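Hypoxanthine-guanine phosphoribosyltransferase (Thermus thermophilus, PDB 3ACC) probably catalyses the magnesium-dependent transfer of a phosphoribosyl group from phosphoribosyl diphosphate to hypoxanthine or guanine, giving IMP or GMP in purine salvage. Local coordinates at residues V105-T110 and P135-V140; N9-I14 and E152-Y157. One frame throughout, in Å; residues are numbered along the deposited sequence.

Contact 1 (V105-T110 and P135-V140); sequences VDTGLT and PSRRQV. With 5GP (guanosine-5'-monophosphate), chain B.
The 5'-phosphate loop of a type I phosphoribosyltransferase, D106-T110 with V105 leading in, is backed here by residues R137-V140. R137 meets the carboxylate of D106 side-on in a two-point salt bridge. R137 NE binds D106 OD1 at 2.9 Å and its NH2 binds D106 OD2, both on the syn side. The planes lie 17° apart, nearly parallel, with the nitrogens somewhat off the carboxylate plane. D106 CG sits anti to its own backbone N (chi1 -170°), which swings the carboxylate to the arginine. R138 works on the backbone instead. Its chain bends at chi2 and chi3 and brings R138 NE to D106 O at 2.8 Å, with NH2 a longer second donor to the same oxygen. Both come from one face of the carbonyl plane. V105 CG1 lies over the centre of the R138 guanidinium, 3.4 Å from R138 CZ. The next carbonyl, T107 O, also takes two donors: Q139 N at 2.9 Å, on a lone pair, and V140 N nearly in line with the C=O bond. Two successive carbonyls are thus held from behind, while four of the loop's amides bind the phosphate. D106 N and G108 N bind O3P of GMP, T107 N binds O1P, and T110 N and OG1 bind O2P. T107 OG1 donates to O1P at 2.5 Å and accepts from L109 N in an ST turn. G108 is the N-cap of helix 109-120, whose N-terminal end points at the phosphate and probably helps stabilise its charge. V105 ends strand 104-105, which pairs with strand 132-133, and residues 135-140 form the loop from there toward strand 146-150. R138 NH2 also bonds S133 OG, and V140 touches S112 on helix 109-120.

Contact 2 (N9-I14 and E152-Y157); sequences NGPVQI and EDAYVY. With 5GP (guanosine-5'-monophosphate), chain B.
V12 lays its two methyl groups against residues 152-156, the stretch leading into strand 156-157, whose V156 binds the guanine. V12 CG1 meets V156 CG1 at 3.9 Å, and CG2 meets A154 CB and E152 CG. This belongs to the hood of the type I phosphoribosyltransferase fold, which covers the purine, here packed against the N-terminal segment that leads into helix 16-33. With V12 CG1 anti to the backbone N (chi1 179°), that methyl reaches V156 while CG2 turns to E152 and A154. P11 continues the apolar patch. P11 CG touches A154 CB at 3.8 Å. P11 CB and CG also rest against the E152 carboxylate, with P11 CB 3.5 Å from E152 OE2. No hydrogen bond joins the two segments. Two polar groups of residues 9-14 reach strand 174-175: V12 O accepts from S175 OG, and Q13 OE1 bonds T174 OG1. Q13 NE2 folds back to G10 O. On the base side, V156 uses its backbone. V156 N donates to O6 of GMP at 3.0 Å, while V156 O accepts from N1 and, weakly, from N2. V156 CG2 also approaches O6, whereas CG1 points to V12, so one side chain touches both base and N-terminal segment. Y155 lies with a face against the purine, and its OH bonds D162 O. Guanine N1 sits 3.5 Å above the Y155 ring plane, over its centre.

How the contacts relate
Both contacts serve one bound GMP, contact 1 at the phosphate and contact 2 at the base, with centres about 16 Å apart. Contact 1 is partly buried and polar, with the side chain of exposed R137 on its outer side. Contact 2 is mostly buried and apolar across its segments, with exposed P11 and E152 at its border. It joins segments far apart along the chain, whereas those of contact 1 are only 25 residues apart. Both reach L132 of strand 132-133, V105 by backbone bonds, V156 and I14 by side chains. R137 CD packs 3.5 Å from D153 OD1. K134, bonded to GMP, links them: its NZ bonds A154 O and makes a weak, long ion pair with D106 OD1.

Contact 1 (V105-T110 and P135-V140)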
loop_
_atom_site.group_PDB
_atom_site.type_symbol
_atom_site.label_atom_id
_atom_site.label_comp_id
_atom_site.label_asym_id
_atom_site.label_seq_id
_atom_site.Cartn_x
_atom_site.Cartn_y
_atom_site.Cartn_z
ATOM N N VAL A 105 -16.112 6.276 2.247
ATOM C CA VAL A 105 -17.078 6.962 1.403
ATOM C C VAL A 105 -17.797 8.010 2.243
ATOM O O VAL A 105 -18.505 7.680 3.196
ATOM C CB VAL A 105 -18.103 5.975 0.818
ATOM C CG1 VAL A 105 -19.139 6.729 -0.035
ATOM C CG2 VAL A 105 -17.373 4.910 -0.015
ATOM N N ASP A 106 -17.599 9.277 1.890
ATOM C CA ASP A 106 -18.208 10.390 2.612
ATOM C C ASP A 106 -19.447 10.881 1.857
ATOM O O ASP A 106 -20.535 10.321 2.020
ATOM C CB ASP A 106 -17.169 11.504 2.776
ATOM C CG ASP A 106 -17.617 12.600 3.722
ATOM O OD1 ASP A 106 -18.502 12.353 4.572
ATOM O OD2 ASP A 106 -17.063 13.712 3.626
ATOM N N THR A 107 -19.296 11.911 1.030
ATOM C CA THR A 107 -20.442 12.409 0.270
ATOM C C THR A 107 -20.727 11.451 -0.884
ATOM O O THR A 107 -21.852 11.385 -1.383
ATOM C CB THR A 107 -20.187 13.815 -0.324
ATOM O OG1 THR A 107 -19.129 13.747 -1.288
ATOM C CG2 THR A 107 -19.817 14.806 0.781
ATOM N N GLY A 108 -19.698 10.712 -1.300
ATOM C CA GLY A 108 -19.843 9.769 -2.397
ATOM C C GLY A 108 -19.473 10.351 -3.757
ATOM O O GLY A 108 -19.451 9.640 -4.768
ATOM N N LEU A 109 -19.180 11.648 -3.780
ATOM C CA LEU A 109 -18.824 12.348 -5.015
ATOM C C LEU A 109 -17.630 11.721 -5.728
ATOM O O LEU A 109 -17.718 11.367 -6.900
ATOM C CB LEU A 109 -18.510 13.819 -4.718
ATOM C CG LEU A 109 -19.116 14.895 -5.625
ATOM C CD1 LEU A 109 -18.392 16.219 -5.389
ATOM C CD2 LEU A 109 -18.995 14.497 -7.082
ATOM N N THR A 110 -16.513 11.591 -5.016
ATOM C CA THR A 110 -15.303 11.018 -5.599
ATOM C C THR A 110 -15.534 9.632 -6.198
ATOM O O THR A 110 -15.164 9.377 -7.343
ATOM C CB THR A 110 -14.172 10.925 -4.560
ATOM O OG1 THR A 110 -13.856 12.237 -4.078
ATOM C CG2 THR A 110 -12.929 10.315 -5.182
ATOM N N PRO A 135 -22.759 7.199 5.675
ATOM C CA PRO A 135 -24.006 7.417 4.935
ATOM C C PRO A 135 -24.847 8.645 5.287
ATOM O O PRO A 135 -25.644 9.097 4.462
ATOM C CB PRO A 135 -24.762 6.104 5.137
ATOM C CG PRO A 135 -24.316 5.672 6.496
ATOM C CD PRO A 135 -22.824 5.943 6.447
ATOM N N SER A 136 -24.677 9.196 6.486
ATOM C CA SER A 136 -25.455 10.375 6.861
ATOM C C SER A 136 -24.979 11.579 6.066
ATOM O O SER A 136 -25.676 12.587 5.966
ATOM C CB SER A 136 -25.337 10.661 8.367
ATOM O OG SER A 136 -24.007 10.931 8.763
ATOM N N ARG A 137 -23.789 11.451 5.488
ATOM C CA ARG A 137 -23.172 12.508 4.698
ATOM C C ARG A 137 -23.362 12.291 3.195
ATOM O O ARG A 137 -22.986 13.139 2.388
ATOM C CB ARG A 137 -21.673 12.556 5.013
ATOM C CG ARG A 137 -21.335 13.056 6.415
ATOM C CD ARG A 137 -21.002 14.540 6.375
ATOM N NE ARG A 137 -19.898 14.797 5.452
ATOM C CZ ARG A 137 -19.457 16.005 5.117
ATOM N NH1 ARG A 137 -20.027 17.089 5.627
ATOM N NH2 ARG A 137 -18.444 16.131 4.267
ATOM N N ARG A 138 -23.958 11.159 2.831
ATOM C CA ARG A 138 -24.167 10.800 1.431
ATOM C C ARG A 138 -25.008 11.799 0.627
ATOM O O ARG A 138 -26.123 12.151 1.012
ATOM C CB ARG A 138 -24.798 9.400 1.358
ATOM C CG ARG A 138 -24.597 8.655 0.030
ATOM C CD ARG A 138 -23.122 8.602 -0.365
ATOM N NE ARG A 138 -22.253 8.440 0.798
ATOM C CZ ARG A 138 -22.115 7.314 1.491
ATOM N NH1 ARG A 138 -22.785 6.224 1.137
ATOM N NH2 ARG A 138 -21.320 7.287 2.555
ATOM N N GLN A 139 -24.461 12.251 -0.497
ATOM C CA GLN A 139 -25.159 13.195 -1.363
ATOM C C GLN A 139 -25.407 12.567 -2.730
ATOM O O GLN A 139 -26.282 12.998 -3.479
ATOM C CB GLN A 139 -24.341 14.476 -1.509
ATOM C CG GLN A 139 -24.001 15.111 -0.177
ATOM C CD GLN A 139 -23.424 16.500 -0.323
ATOM O OE1 GLN A 139 -22.441 16.706 -1.035
ATOM N NE2 GLN A 139 -24.031 17.465 0.360
ATOM N N VAL A 140 -24.624 11.540 -3.042
ATOM C CA VAL A 140 -24.748 10.819 -4.296
ATOM C C VAL A 140 -24.724 9.337 -3.958
ATOM O O VAL A 140 -23.755 8.841 -3.387
ATOM C CB VAL A 140 -23.576 11.126 -5.250
ATOM C CG1 VAL A 140 -23.827 10.470 -6.599
ATOM C CG2 VAL A 140 -23.413 12.627 -5.409
HETATM P P 5GP B . -16.196 11.800 -0.765
HETATM O O1P 5GP B . -16.971 12.925 -0.208
HETATM O O2P 5GP B . -15.921 12.071 -2.318
HETATM O O3P 5GP B . -17.025 10.431 -0.604
HETATM O "O5'" 5GP B . -14.810 11.682 0.072
HETATM C "C5'" 5GP B . -13.811 11.116 -0.770
HETATM C "C4'" 5GP B . -12.453 11.164 -0.065
HETATM O "O4'" 5GP B . -12.465 12.150 1.016
HETATM C "C3'" 5GP B . -12.153 9.824 0.629
HETATM O "O3'" 5GP B . -11.608 8.881 -0.295
HETATM C "C2'" 5GP B . -11.130 10.246 1.683
HETATM O "O2'" 5GP B . -9.802 10.314 1.145
HETATM C "C1'" 5GP B . -11.636 11.643 2.107
HETATM N N9 5GP B . -12.338 11.559 3.401
HETATM C C8 5GP B . -13.692 11.609 3.629
HETATM N N7 5GP B . -13.932 11.495 4.911
HETATM C C5 5GP B . -12.757 11.369 5.573
HETATM C C6 5GP B . -12.377 11.212 6.948
HETATM O O6 5GP B . -13.219 11.165 7.833
HETATM N N1 5GP B . -11.040 11.113 7.250
HETATM C C2 5GP B . -10.086 11.164 6.253
HETATM N N2 5GP B . -8.757 11.060 6.573
HETATM N N3 5GP B . -10.433 11.306 4.983
HETATM C C4 5GP B . -11.726 11.411 4.608
#

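Contact 2 (N9-I14 and E152-Y157)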
loop_
_atom_site.group_PDB
_atom_site.type_symbol
_atom_site.label_atom_id
_atom_site.label_comp_id
_atom_site.label_asym_id
_atom_site.label_seq_id
_atom_site.Cartn_x
_atom_site.Cartn_y
_atom_site.Cartn_z
ATOM N N ASN A 9 -9.737 11.798 20.435
ATOM C CA ASN A 9 -10.905 11.732 21.311
ATOM C C ASN A 9 -12.242 11.791 20.583
ATOM O O ASN A 9 -13.275 12.016 21.208
ATOM C CB ASN A 9 -10.854 12.851 22.351
ATOM C CG ASN A 9 -10.898 14.233 21.729
ATOM O OD1 ASN A 9 -10.809 15.241 22.428
ATOM N ND2 ASN A 9 -11.039 14.288 20.410
ATOM N N GLY A 10 -12.220 11.595 19.269
ATOM C CA GLY A 10 -13.450 11.630 18.499
ATOM C C GLY A 10 -14.382 10.488 18.856
ATOM O O GLY A 10 -13.999 9.584 19.599
ATOM N N PRO A 11 -15.613 10.486 18.326
ATOM C CA PRO A 11 -16.588 9.431 18.614
ATOM C C PRO A 11 -16.342 8.079 17.949
ATOM O O PRO A 11 -16.924 7.081 18.363
ATOM C CB PRO A 11 -17.908 10.060 18.176
ATOM C CG PRO A 11 -17.492 10.880 17.002
ATOM C CD PRO A 11 -16.215 11.537 17.485
ATOM N N VAL A 12 -15.486 8.041 16.930
ATOM C CA VAL A 12 -15.199 6.798 16.214
ATOM C C VAL A 12 -13.832 6.206 16.558
ATOM O O VAL A 12 -12.800 6.866 16.415
ATOM C CB VAL A 12 -15.274 7.013 14.684
ATOM C CG1 VAL A 12 -14.957 5.714 13.954
ATOM C CG2 VAL A 12 -16.662 7.498 14.300
ATOM N N GLN A 13 -13.838 4.955 17.010
ATOM C CA GLN A 13 -12.615 4.257 17.387
ATOM C C GLN A 13 -12.752 2.796 16.965
ATOM O O GLN A 13 -13.733 2.128 17.306
ATOM C CB GLN A 13 -12.408 4.320 18.909
ATOM C CG GLN A 13 -12.561 5.699 19.565
ATOM C CD GLN A 13 -11.400 6.641 19.289
ATOM O OE1 GLN A 13 -10.273 6.202 19.042
ATOM N NE2 GLN A 13 -11.663 7.946 19.359
ATOM N N ILE A 14 -11.777 2.292 16.217
ATOM C CA ILE A 14 -11.821 0.898 15.781
ATOM C C ILE A 14 -10.412 0.329 15.887
ATOM O O ILE A 14 -9.484 0.824 15.248
ATOM C CB ILE A 14 -12.341 0.779 14.330
ATOM C CG1 ILE A 14 -13.596 1.643 14.159
ATOM C CG2 ILE A 14 -12.689 -0.671 14.017
ATOM C CD1 ILE A 14 -14.196 1.608 12.773
ATOM N N GLU A 152 -20.775 6.772 12.122
ATOM C CA GLU A 152 -21.463 8.047 12.252
ATOM C C GLU A 152 -20.582 9.110 11.612
ATOM O O GLU A 152 -19.427 8.850 11.263
ATOM C CB GLU A 152 -21.691 8.397 13.725
ATOM C CG GLU A 152 -20.416 8.530 14.547
ATOM C CD GLU A 152 -20.688 9.016 15.964
ATOM O OE1 GLU A 152 -21.045 10.205 16.137
ATOM O OE2 GLU A 152 -20.551 8.202 16.905
ATOM N N ASP A 153 -21.125 10.311 11.465
ATOM C CA ASP A 153 -20.378 11.402 10.866
ATOM C C ASP A 153 -19.262 11.895 11.784
ATOM O O ASP A 153 -19.519 12.379 12.890
ATOM C CB ASP A 153 -21.324 12.551 10.523
ATOM C CG ASP A 153 -20.601 13.732 9.927
ATOM O OD1 ASP A 153 -19.524 13.527 9.333
ATOM O OD2 ASP A 153 -21.117 14.862 10.039
ATOM N N ALA A 154 -18.022 11.761 11.321
ATOM C CA ALA A 154 -16.859 12.199 12.089
ATOM C C ALA A 154 -15.626 12.152 11.202
ATOM O O ALA A 154 -15.587 11.401 10.229
ATOM C CB ALA A 154 -16.659 11.291 13.302
ATOM N N TYR A 155 -14.621 12.958 11.518
ATOM C CA TYR A 155 -13.406 12.929 10.721
ATOM C C TYR A 155 -12.462 11.921 11.354
ATOM O O TYR A 155 -11.896 12.162 12.421
ATOM C CB TYR A 155 -12.736 14.301 10.646
ATOM C CG TYR A 155 -11.574 14.324 9.668
ATOM C CD1 TYR A 155 -10.302 13.886 10.048
ATOM C CD2 TYR A 155 -11.758 14.735 8.350
ATOM C CE1 TYR A 155 -9.247 13.856 9.138
ATOM C CE2 TYR A 155 -10.710 14.707 7.429
ATOM C CZ TYR A 155 -9.459 14.266 7.831
ATOM O OH TYR A 155 -8.426 14.221 6.920
ATOM N N VAL A 156 -12.310 10.785 10.682
ATOM C CA VAL A 156 -11.456 9.712 11.163
ATOM C C VAL A 156 -10.073 9.794 10.531
ATOM O O VAL A 156 -9.848 10.563 9.600
ATOM C CB VAL A 156 -12.080 8.335 10.833
ATOM C CG1 VAL A 156 -13.479 8.239 11.439
ATOM C CG2 VAL A 156 -12.152 8.143 9.316
ATOM N N TYR A 157 -9.143 9.016 11.065
ATOM C CA TYR A 157 -7.791 8.969 10.536
ATOM C C TYR A 157 -7.101 7.733 11.089
ATOM O O TYR A 157 -7.599 7.103 12.027
ATOM C CB TYR A 157 -7.018 10.249 10.878
ATOM C CG TYR A 157 -6.835 10.536 12.353
ATOM C CD1 TYR A 157 -5.695 10.102 13.031
ATOM C CD2 TYR A 157 -7.785 11.274 13.061
ATOM C CE1 TYR A 157 -5.501 10.405 14.376
ATOM C CE2 TYR A 157 -7.602 11.579 14.414
ATOM C CZ TYR A 157 -6.458 11.142 15.063
ATOM O OH TYR A 157 -6.265 11.445 16.392
HETATM P P 5GP B . -16.196 11.800 -0.765
HETATM O O1P 5GP B . -16.971 12.925 -0.208
HETATM O O2P 5GP B . -15.921 12.071 -2.318
HETATM O O3P 5GP B . -17.025 10.431 -0.604
HETATM O "O5'" 5GP B . -14.810 11.682 0.072
HETATM C "C5'" 5GP B . -13.811 11.116 -0.770
HETATM C "C4'" 5GP B . -12.453 11.164 -0.065
HETATM O "O4'" 5GP B . -12.465 12.150 1.016
HETATM C "C3'" 5GP B . -12.153 9.824 0.629
HETATM O "O3'" 5GP B . -11.608 8.881 -0.295
HETATM C "C2'" 5GP B . -11.130 10.246 1.683
HETATM O "O2'" 5GP B . -9.802 10.314 1.145
HETATM C "C1'" 5GP B . -11.636 11.643 2.107
HETATM N N9 5GP B . -12.338 11.559 3.401
HETATM C C8 5GP B . -13.692 11.609 3.629
HETATM N N7 5GP B . -13.932 11.495 4.911
HETATM C C5 5GP B . -12.757 11.369 5.573
HETATM C C6 5GP B . -12.377 11.212 6.948
HETATM O O6 5GP B . -13.219 11.165 7.833
HETATM N N1 5GP B . -11.040 11.113 7.250
HETATM C C2 5GP B . -10.086 11.164 6.253
HETATM N N2 5GP B . -8.757 11.060 6.573
HETATM N N3 5GP B . -10.433 11.306 4.983
HETATM C C4 5GP B . -11.726 11.411 4.608
#